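Local coordinates for glycoside Hydrolase (Bacteroides uniformis, PDB 5TA0), which binds the agarose oligosaccharide neoagarooctaose and, as a GH86 glycoside hydrolase of an agarose-degrading pathway, probably cleaves such galactan chains, at residues 247-252 against 293-298; 251-256 against 601-606; 298-303 against 351-356. One frame throughout, in Å; residues are numbered along the deposited sequence. Where two conformers were deposited one is given.

Contact 1: residues 247-252 against 293-298; sequences TAFPDF and MYRKGS. With AAL (3,6-anhydro-alpha-L-galactopyranose), chain C; GAL (beta-D-galactopyranose), chain B; EDO (1,2-ethanediol), chain U.
R295 reaches across to the 247-252 loop with its guanidinium group and is held there by one carboxylate oxygen and one backbone carbonyl. NH2 of R295 forms a salt bridge with OD1 of D251 at 2.7 Å, on the syn lone pair of that oxygen; OD1 stands 24° out of the guanidinium plane. NH1 of R295 donates to P250 O at 2.9 Å; this acceptor lies close to the guanidinium plane, although the nitrogen itself sits above the plane of the carbonyl. A second, weak bond runs from NH1 of R295 to the same OD1 of D251 at 3.3 Å. The P250 ring covers one face of the guanidinium through CD, 3.8 Å from NH1 of R295. NH2 of R295 also meets the edge of the F249 ring, with CD1 of F249 3.9 Å away. F249 belongs to the glycan pocket: its CZ approaches O5 of an anhydrogalactose unit at 3.3 Å, and C6 of a galactose lies over one ring face. R295 reaches the loop because its chain is extended from CG to NE (chi2 -174°, chi3 -176°). Farther out, NE of R295 is bonded to Y283 O and the backbone N of R295 to D284. The contact thus lies over the end of barrel strand 277-285, where L282 packs on P250 and R295, with M353 of helix 340-358 also against R295.

Contact 2: residues 251-256 against 601-606; sequences DFELQN and SFFGVI
The ring of F603 carries the side chain of E253 over one face, with CB of E253 4.0 Å from CG of F603. The carboxylate follows the ring, its plane turned 27° from it, and brings OE1 of E253 to 3.6 Å from CD2 of F603. F252 adds its CB, which approaches CE2 of F603 obliquely at 4.1 Å, while the F252 ring meets W260 edge-to-face. F257 makes another edge-to-face pair with F603. The folded shape of E253 explains the overlap: CG is placed between the backbone N and the carbonyl carbon (chi1 83°) and the chain bends at chi2 (-74°), which lays CB and CG against F603. CG of E253 also packs on OG of S601 at 3.6 Å. A water joins the polar ends, donating to OE2 of E253 at 2.7 Å and lying 2.9 Å from OG of S601. The same OE2 of E253 forms a salt bridge with R599. With only the CB of an alanine here, R599 would probably be left without this carboxylate partner, and the water link to S601 and the approach of OE1 to the F603 ring would be lost. E253 sits in the type I turn D251-L254, which precedes helix 258-262 of the barrel; F603 lies on edge strand 602-609 of a five-stranded mixed sheet built mainly from the C-terminal part, between that turn and A302 of helix 298-315.

Contact 3: residues 298-303 against 351-356; sequences SNMEAT and NSMLMQ. With EDO (1,2-ethanediol), chain U.
M300 and Q356 lie obliquely across each other between two helices whose segment axes approach to 11.0 Å and cross at -41°. From helix 298-303, M300 projects toward its neighbour with CG between the backbone N and the carbonyl carbon, then bends at chi3. This course sets CG of M300 3.4 Å from NE2 of Q356 and turns the sulfur to the amide, SD of M300 being 3.7 Å from CD of Q356. SD of M300 meets M353 as well, 3.8 Å from its CG, while CE of M300 rests near CB of Q356. E301 comes from the same helix, and its carboxylate stands 23° from the plane of the Q356 amide, nearly coplanar with it. NE2 of Q356 donates to the anti lone pair of OE2 of E301 at 2.8 Å. The bond is close to straight, with an N-H...O angle of 167°, and its acceptor lies in the amide plane. The other amide atom, OE1 of Q356, accepts from the backbone N of G297, at the N-cap position of helix 298-315. Both ends of this buried amide are therefore engaged, which would restrict a flip. OE1 of E301 forms salt bridges with R563 and R360; these positive partners probably favour the ionised carboxylate, so that a charged acceptor grips the Q356 amide beside the M300-M353 packing.

In the fold
Contacts 1 and 2 lead from the glycan pocket to the mainly C-terminal sheet; contact 3 joins two helices alongside. Contact 1 touches the bound sugars through F249; its centre is about 9 Å from those of both contacts 2 and 3, which are about 14 Å apart. Contacts 1 and 2 share D251 and F252, so a single loop meets R295 beside the pocket and F603 at the domain boundary. Contacts 1 and 3 share S298, and R295 O lies 2.9 Å from M300 N. Helix 298-315 connects contacts 2 and 3: S298 O is 3.1 Å from V605 N, and N299 ND2 is 3.0 Å from F603 O. Contact 3 lies farther from the sugars, the side chain of M353 being about 13 Å from a bound galactose.

Contact 1: residues 247-252 against 293-298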
loop_
_atom_site.group_PDB
_atom_site.type_symbol
_atom_site.label_atom_id
_atom_site.label_comp_id
_atom_site.label_asym_id
_atom_site.label_seq_id
_atom_site.Cartn_x
_atom_site.Cartn_y
_atom_site.Cartn_z
ATOM N N THR A 247 -0.627 -10.416 -4.082
ATOM C CA THR A 247 0.490 -10.617 -5.010
ATOM C C THR A 247 1.839 -10.196 -4.439
ATOM O O THR A 247 2.011 -9.062 -4.027
ATOM C CB THR A 247 0.192 -9.775 -6.264
ATOM O OG1 THR A 247 -1.172 -10.030 -6.661
ATOM C CG2 THR A 247 1.175 -10.070 -7.394
ATOM N N ALA A 248 2.827 -11.073 -4.499
ATOM C CA ALA A 248 4.183 -10.769 -4.036
ATOM C C ALA A 248 4.862 -9.682 -4.845
ATOM O O ALA A 248 5.481 -8.777 -4.252
ATOM C CB ALA A 248 5.054 -12.026 -4.033
ATOM N N PHE A 249 4.741 -9.780 -6.176
ATOM C CA PHE A 249 5.494 -8.937 -7.113
ATOM C C PHE A 249 4.634 -8.661 -8.332
ATOM O O PHE A 249 4.708 -9.374 -9.320
ATOM C CB PHE A 249 6.818 -9.626 -7.529
ATOM C CG PHE A 249 7.730 -9.895 -6.377
ATOM C CD1 PHE A 249 8.323 -8.854 -5.690
ATOM C CD2 PHE A 249 7.914 -11.204 -5.895
ATOM C CE1 PHE A 249 9.123 -9.095 -4.573
ATOM C CE2 PHE A 249 8.721 -11.436 -4.784
ATOM C CZ PHE A 249 9.321 -10.380 -4.117
ATOM N N PRO A 250 3.744 -7.645 -8.257
ATOM C CA PRO A 250 2.852 -7.313 -9.381
ATOM C C PRO A 250 3.642 -6.578 -10.442
ATOM O O PRO A 250 3.898 -5.377 -10.301
ATOM C CB PRO A 250 1.747 -6.428 -8.730
ATOM C CG PRO A 250 2.420 -5.829 -7.569
ATOM C CD PRO A 250 3.458 -6.812 -7.069
ATOM N N ASP A 251 4.090 -7.325 -11.452
ATOM C CA ASP A 251 5.076 -6.887 -12.440
ATOM C C ASP A 251 4.488 -7.014 -13.845
ATOM O O ASP A 251 4.838 -7.910 -14.626
ATOM C CB ASP A 251 6.353 -7.727 -12.302
ATOM C CG ASP A 251 7.078 -7.523 -10.969
ATOM O OD1 ASP A 251 6.766 -6.575 -10.243
ATOM O OD2 ASP A 251 8.013 -8.308 -10.670
ATOM N N PHE A 252 3.597 -6.102 -14.190
ATOM C CA PHE A 252 2.652 -6.339 -15.272
ATOM C C PHE A 252 3.273 -6.334 -16.666
ATOM O O PHE A 252 2.779 -7.032 -17.577
ATOM C CB PHE A 252 1.541 -5.298 -15.209
ATOM C CG PHE A 252 0.679 -5.374 -13.968
ATOM C CD1 PHE A 252 0.679 -6.474 -13.113
ATOM C CD2 PHE A 252 -0.153 -4.301 -13.682
ATOM C CE1 PHE A 252 -0.165 -6.518 -12.032
ATOM C CE2 PHE A 252 -0.987 -4.348 -12.586
ATOM C CZ PHE A 252 -0.985 -5.444 -11.753
ATOM N N MET A 293 15.917 -0.775 -8.230
ATOM C CA MET A 293 14.707 -0.959 -9.030
ATOM C C MET A 293 13.499 -0.568 -8.191
ATOM O O MET A 293 13.065 -1.305 -7.294
ATOM C CB MET A 293 14.588 -2.397 -9.519
ATOM C CG MET A 293 15.692 -2.757 -10.498
ATOM S SD MET A 293 15.807 -4.515 -10.830
ATOM C CE MET A 293 16.622 -4.993 -9.323
ATOM N N TYR A 294 12.986 0.623 -8.468
ATOM C CA TYR A 294 11.942 1.241 -7.645
ATOM C C TYR A 294 10.551 1.087 -8.212
ATOM O O TYR A 294 10.345 1.085 -9.432
ATOM C CB TYR A 294 12.246 2.723 -7.453
ATOM C CG TYR A 294 13.449 2.911 -6.550
ATOM C CD1 TYR A 294 13.398 2.533 -5.215
ATOM C CD2 TYR A 294 14.658 3.397 -7.030
ATOM C CE1 TYR A 294 14.490 2.650 -4.391
ATOM C CE2 TYR A 294 15.747 3.520 -6.197
ATOM C CZ TYR A 294 15.672 3.155 -4.888
ATOM O OH TYR A 294 16.742 3.270 -4.042
ATOM N N ARG A 295 9.600 0.930 -7.297
ATOM C CA ARG A 295 8.185 1.101 -7.575
ATOM C C ARG A 295 7.743 2.537 -7.243
ATOM O O ARG A 295 6.891 3.110 -7.945
ATOM C CB ARG A 295 7.369 0.116 -6.761
ATOM C CG ARG A 295 7.673 -1.340 -7.076
ATOM C CD ARG A 295 6.735 -2.278 -6.349
ATOM N NE ARG A 295 7.092 -3.665 -6.594
ATOM C CZ ARG A 295 6.606 -4.444 -7.559
ATOM N NH1 ARG A 295 5.668 -4.023 -8.408
ATOM N NH2 ARG A 295 7.074 -5.682 -7.661
ATOM N N LYS A 296 8.255 3.093 -6.137
ATOM C CA LYS A 296 7.897 4.450 -5.769
ATOM C C LYS A 296 8.129 5.373 -6.958
ATOM O O LYS A 296 9.077 5.190 -7.745
ATOM C CB LYS A 296 8.625 4.937 -4.527
ATOM C CG LYS A 296 10.160 5.042 -4.601
ATOM C CD LYS A 296 10.675 5.486 -3.237
ATOM C CE LYS A 296 12.181 5.465 -3.103
ATOM N NZ LYS A 296 12.815 6.737 -3.550
ATOM N N GLY A 297 7.216 6.314 -7.138
ATOM C CA GLY A 297 7.164 7.114 -8.351
ATOM C C GLY A 297 6.252 6.544 -9.395
ATOM O O GLY A 297 5.221 5.941 -9.072
ATOM N N SER A 298 6.585 6.744 -10.675
ATOM C CA SER A 298 5.650 6.462 -11.746
ATOM C C SER A 298 5.307 4.984 -11.945
ATOM O O SER A 298 4.254 4.667 -12.516
ATOM C CB SER A 298 6.123 7.046 -13.088
ATOM O OG SER A 298 7.171 6.272 -13.697
HETATM C C1 AAL C . 11.630 -13.320 -1.668
HETATM C C2 AAL C . 11.783 -13.902 -0.263
HETATM C C3 AAL C . 10.407 -14.071 0.328
HETATM C C4 AAL C . 9.687 -12.755 0.412
HETATM C C5 AAL C . 9.382 -12.568 -1.047
HETATM C C6 AAL C . 8.842 -13.927 -1.423
HETATM O O2 AAL C . 12.560 -13.031 0.571
HETATM O O3 AAL C . 9.602 -14.834 -0.592
HETATM O O4 AAL C . 8.478 -12.949 1.110
HETATM O O5 AAL C . 10.622 -12.294 -1.705
HETATM C C1 GAL B . 15.244 -12.900 -4.950
HETATM C C2 GAL B . 14.762 -12.885 -3.515
HETATM C C3 GAL B . 13.242 -13.003 -3.435
HETATM C C4 GAL B . 12.575 -11.998 -4.364
HETATM C C5 GAL B . 13.138 -12.151 -5.771
HETATM C C6 GAL B . 12.459 -11.220 -6.755
HETATM O O1 GAL B . 16.662 -12.664 -5.040
HETATM O O2 GAL B . 15.316 -13.975 -2.781
HETATM O O3 GAL B . 12.906 -12.809 -2.058
HETATM O O4 GAL B . 12.805 -10.655 -3.916
HETATM O O5 GAL B . 14.549 -11.894 -5.704
HETATM O O6 GAL B . 12.991 -11.422 -8.066
HETATM C C1 EDO U . 10.477 -2.055 -9.573
HETATM O O1 EDO U . 9.317 -2.120 -10.371
HETATM C C2 EDO U . 10.859 -3.436 -9.115
HETATM O O2 EDO U . 11.012 -3.339 -7.722
#

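Contact 2: residues 251-256 against 601-606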
loop_
_atom_site.group_PDB
_atom_site.type_symbol
_atom_site.label_atom_id
_atom_site.label_comp_id
_atom_site.label_asym_id
_atom_site.label_seq_id
_atom_site.Cartn_x
_atom_site.Cartn_y
_atom_site.Cartn_z
ATOM N N ASP A 251 4.090 -7.325 -11.452
ATOM C CA ASP A 251 5.076 -6.887 -12.440
ATOM C C ASP A 251 4.488 -7.014 -13.845
ATOM O O ASP A 251 4.838 -7.910 -14.626
ATOM C CB ASP A 251 6.353 -7.727 -12.302
ATOM C CG ASP A 251 7.078 -7.523 -10.969
ATOM O OD1 ASP A 251 6.766 -6.575 -10.243
ATOM O OD2 ASP A 251 8.013 -8.308 -10.670
ATOM N N PHE A 252 3.597 -6.102 -14.190
ATOM C CA PHE A 252 2.652 -6.339 -15.272
ATOM C C PHE A 252 3.273 -6.334 -16.666
ATOM O O PHE A 252 2.779 -7.032 -17.577
ATOM C CB PHE A 252 1.541 -5.298 -15.209
ATOM C CG PHE A 252 0.679 -5.374 -13.968
ATOM C CD1 PHE A 252 0.679 -6.474 -13.113
ATOM C CD2 PHE A 252 -0.153 -4.301 -13.682
ATOM C CE1 PHE A 252 -0.165 -6.518 -12.032
ATOM C CE2 PHE A 252 -0.987 -4.348 -12.586
ATOM C CZ PHE A 252 -0.985 -5.444 -11.753
ATOM N N GLU A 253 4.345 -5.571 -16.830
ATOM C CA GLU A 253 4.951 -5.360 -18.143
ATOM C C GLU A 253 5.785 -6.549 -18.577
ATOM O O GLU A 253 6.166 -6.642 -19.757
ATOM C CB GLU A 253 5.789 -4.080 -18.164
ATOM C CG GLU A 253 7.199 -4.172 -17.623
ATOM C CD GLU A 253 7.314 -4.270 -16.117
ATOM O OE1 GLU A 253 6.296 -4.320 -15.391
ATOM O OE2 GLU A 253 8.456 -4.263 -15.619
ATOM N N LEU A 254 6.134 -7.429 -17.671
ATOM C CA LEU A 254 7.081 -8.521 -18.021
ATOM C C LEU A 254 6.510 -9.407 -19.120
ATOM O O LEU A 254 5.300 -9.550 -19.287
ATOM C CB LEU A 254 7.445 -9.348 -16.793
ATOM C CG LEU A 254 8.199 -8.591 -15.696
ATOM C CD1 LEU A 254 8.562 -9.556 -14.580
ATOM C CD2 LEU A 254 9.421 -7.839 -16.180
ATOM N N GLN A 255 7.436 -9.991 -19.883
ATOM C CA GLN A 255 7.111 -10.757 -21.094
ATOM C C GLN A 255 6.179 -10.000 -22.054
ATOM O O GLN A 255 5.184 -10.541 -22.554
ATOM C CB GLN A 255 6.557 -12.127 -20.720
ATOM C CG GLN A 255 7.587 -13.033 -20.045
ATOM C CD GLN A 255 7.768 -12.770 -18.566
ATOM O OE1 GLN A 255 6.778 -12.711 -17.815
ATOM N NE2 GLN A 255 9.005 -12.629 -18.133
ATOM N N ASN A 256 6.484 -8.719 -22.269
ATOM C CA ASN A 256 5.694 -7.876 -23.185
ATOM C C ASN A 256 4.205 -7.820 -22.821
ATOM O O ASN A 256 3.324 -7.887 -23.670
ATOM C CB ASN A 256 5.849 -8.360 -24.631
ATOM C CG ASN A 256 5.497 -7.293 -25.647
ATOM O OD1 ASN A 256 5.701 -6.091 -25.413
ATOM N ND2 ASN A 256 4.974 -7.720 -26.789
ATOM N N SER A 601 12.997 -2.633 -18.420
ATOM C CA SER A 601 12.285 -1.750 -19.333
ATOM C C SER A 601 11.638 -0.676 -18.478
ATOM O O SER A 601 11.635 -0.784 -17.231
ATOM C CB SER A 601 11.203 -2.510 -20.097
ATOM O OG SER A 601 10.158 -2.935 -19.212
ATOM N N PHE A 602 11.088 0.328 -19.140
ATOM C CA PHE A 602 10.327 1.389 -18.477
ATOM C C PHE A 602 8.863 0.993 -18.406
ATOM O O PHE A 602 8.261 0.661 -19.395
ATOM C CB PHE A 602 10.425 2.713 -19.249
ATOM C CG PHE A 602 9.691 3.836 -18.567
ATOM C CD1 PHE A 602 8.345 4.123 -18.855
ATOM C CD2 PHE A 602 10.330 4.575 -17.596
ATOM C CE1 PHE A 602 7.699 5.136 -18.173
ATOM C CE2 PHE A 602 9.680 5.578 -16.911
ATOM C CZ PHE A 602 8.372 5.861 -17.200
ATOM N N PHE A 603 8.293 1.052 -17.206
ATOM C CA PHE A 603 6.826 0.955 -17.020
ATOM C C PHE A 603 6.431 2.006 -16.001
ATOM O O PHE A 603 6.855 1.950 -14.847
ATOM C CB PHE A 603 6.404 -0.448 -16.566
ATOM C CG PHE A 603 4.906 -0.629 -16.407
ATOM C CD1 PHE A 603 4.003 -0.166 -17.359
ATOM C CD2 PHE A 603 4.392 -1.307 -15.305
ATOM C CE1 PHE A 603 2.650 -0.370 -17.206
ATOM C CE2 PHE A 603 3.034 -1.522 -15.154
ATOM C CZ PHE A 603 2.158 -1.053 -16.109
ATOM N N GLY A 604 5.672 3.003 -16.445
ATOM C CA GLY A 604 5.304 4.111 -15.563
ATOM C C GLY A 604 4.236 4.975 -16.161
ATOM O O GLY A 604 4.037 4.987 -17.387
ATOM N N VAL A 605 3.553 5.732 -15.294
ATOM C CA VAL A 605 2.604 6.752 -15.745
ATOM C C VAL A 605 3.299 8.102 -15.906
ATOM O O VAL A 605 3.897 8.619 -14.959
ATOM C CB VAL A 605 1.423 6.856 -14.766
ATOM C CG1 VAL A 605 0.563 8.079 -15.050
ATOM C CG2 VAL A 605 0.601 5.598 -14.820
ATOM N N ILE A 606 3.196 8.648 -17.111
ATOM C CA ILE A 606 3.616 10.008 -17.401
ATOM C C ILE A 606 2.401 10.904 -17.189
ATOM O O ILE A 606 1.384 10.780 -17.882
ATOM C CB ILE A 606 4.092 10.148 -18.873
ATOM C CG1 ILE A 606 5.117 9.075 -19.262
ATOM C CG2 ILE A 606 4.634 11.548 -19.131
ATOM C CD1 ILE A 606 6.325 8.999 -18.401
HETATM O O HOH W 1 10.768 -4.674 -17.022
#

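Contact 3: residues 298-303 against 351-356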
loop_
_atom_site.group_PDB
_atom_site.type_symbol
_atom_site.label_atom_id
_atom_site.label_comp_id
_atom_site.label_asym_id
_atom_site.label_seq_id
_atom_site.Cartn_x
_atom_site.Cartn_y
_atom_site.Cartn_z
ATOM N N SER A 298 6.585 6.744 -10.675
ATOM C CA SER A 298 5.650 6.462 -11.746
ATOM C C SER A 298 5.307 4.984 -11.945
ATOM O O SER A 298 4.254 4.667 -12.516
ATOM C CB SER A 298 6.123 7.046 -13.088
ATOM O OG SER A 298 7.171 6.272 -13.697
ATOM N N ASN A 299 6.226 4.095 -11.558
ATOM C CA ASN A 299 5.986 2.646 -11.755
ATOM C C ASN A 299 4.738 2.149 -10.994
ATOM O O ASN A 299 3.839 1.578 -11.594
ATOM C CB ASN A 299 7.257 1.871 -11.389
ATOM C CG ASN A 299 7.105 0.368 -11.503
ATOM O OD1 ASN A 299 7.027 -0.333 -10.494
ATOM N ND2 ASN A 299 7.014 -0.137 -12.720
ATOM N N MET A 300 4.669 2.384 -9.688
ATOM C CA MET A 300 3.484 1.943 -8.935
ATOM C C MET A 300 2.210 2.660 -9.371
ATOM O O MET A 300 1.126 2.089 -9.301
ATOM C CB MET A 300 3.705 2.048 -7.423
ATOM C CG MET A 300 3.820 3.438 -6.869
ATOM S SD MET A 300 4.312 3.499 -5.136
ATOM C CE MET A 300 2.786 3.095 -4.307
ATOM N N GLU A 301 2.348 3.873 -9.888
ATOM C CA GLU A 301 1.185 4.547 -10.457
ATOM C C GLU A 301 0.608 3.751 -11.648
ATOM O O GLU A 301 -0.605 3.643 -11.829
ATOM C CB GLU A 301 1.551 5.970 -10.910
ATOM C CG GLU A 301 1.897 6.940 -9.788
ATOM C CD GLU A 301 0.742 7.194 -8.844
ATOM O OE1 GLU A 301 -0.386 7.416 -9.318
ATOM O OE2 GLU A 301 0.966 7.127 -7.624
ATOM N N ALA A 302 1.504 3.195 -12.466
ATOM C CA ALA A 302 1.101 2.384 -13.614
ATOM C C ALA A 302 0.454 1.066 -13.172
ATOM O O ALA A 302 -0.549 0.659 -13.738
ATOM C CB ALA A 302 2.288 2.129 -14.528
ATOM N N THR A 303 1.055 0.424 -12.173
ATOM C CA THR A 303 0.494 -0.810 -11.640
ATOM C C THR A 303 -0.944 -0.591 -11.169
ATOM O O THR A 303 -1.867 -1.301 -11.554
ATOM C CB THR A 303 1.353 -1.300 -10.467
ATOM O OG1 THR A 303 2.722 -1.404 -10.905
ATOM C CG2 THR A 303 0.877 -2.621 -9.934
ATOM N N ASN A 351 7.644 6.138 3.309
ATOM C CA ASN A 351 7.093 7.478 3.227
ATOM C C ASN A 351 6.601 7.817 1.820
ATOM O O ASN A 351 5.519 8.383 1.656
ATOM C CB ASN A 351 8.125 8.517 3.689
ATOM C CG ASN A 351 8.217 8.628 5.183
ATOM O OD1 ASN A 351 7.236 8.536 5.894
ATOM N ND2 ASN A 351 9.418 8.784 5.682
ATOM N N SER A 352 7.382 7.479 0.793
ATOM C CA SER A 352 6.984 7.771 -0.570
ATOM C C SER A 352 5.738 6.991 -0.972
ATOM O O SER A 352 4.795 7.562 -1.530
ATOM C CB SER A 352 8.103 7.540 -1.585
ATOM O OG SER A 352 9.187 8.423 -1.364
ATOM N N MET A 353 5.720 5.671 -0.716
ATOM C CA MET A 353 4.555 4.891 -1.075
ATOM C C MET A 353 3.293 5.371 -0.353
ATOM O O MET A 353 2.218 5.470 -0.974
ATOM C CB MET A 353 4.816 3.428 -0.770
ATOM C CG MET A 353 5.845 2.810 -1.707
ATOM S SD MET A 353 5.834 1.011 -1.569
ATOM C CE MET A 353 7.090 0.618 -2.780
ATOM N N LEU A 354 3.432 5.691 0.935
ATOM C CA LEU A 354 2.316 6.226 1.703
ATOM C C LEU A 354 1.719 7.450 1.042
ATOM O O LEU A 354 0.511 7.539 0.892
ATOM C CB LEU A 354 2.730 6.553 3.123
ATOM C CG LEU A 354 1.690 7.314 3.958
ATOM C CD1 LEU A 354 0.345 6.593 4.021
ATOM C CD2 LEU A 354 2.208 7.514 5.369
ATOM N N MET A 355 2.555 8.401 0.649
ATOM C CA MET A 355 2.029 9.597 -0.026
ATOM C C MET A 355 1.215 9.224 -1.280
ATOM O O MET A 355 0.145 9.795 -1.557
ATOM C CB MET A 355 3.179 10.537 -0.403
ATOM C CG MET A 355 3.865 11.167 0.798
ATOM S SD MET A 355 2.902 12.436 1.599
ATOM C CE MET A 355 3.124 13.862 0.512
ATOM N N GLN A 356 1.697 8.243 -2.032
ATOM C CA GLN A 356 1.012 7.818 -3.255
ATOM C C GLN A 356 -0.294 7.113 -2.931
ATOM O O GLN A 356 -1.292 7.373 -3.598
ATOM C CB GLN A 356 1.934 6.986 -4.147
ATOM C CG GLN A 356 3.159 7.817 -4.573
ATOM C CD GLN A 356 4.107 7.157 -5.531
ATOM O OE1 GLN A 356 5.313 7.024 -5.241
ATOM N NE2 GLN A 356 3.604 6.792 -6.702
HETATM C C1 EDO U . 10.477 -2.055 -9.573
HETATM O O1 EDO U . 9.317 -2.120 -10.371
HETATM C C2 EDO U . 10.859 -3.436 -9.115
HETATM O O2 EDO U . 11.012 -3.339 -7.722
HETATM O O HOH W 2 -1.469 7.087 -6.342
#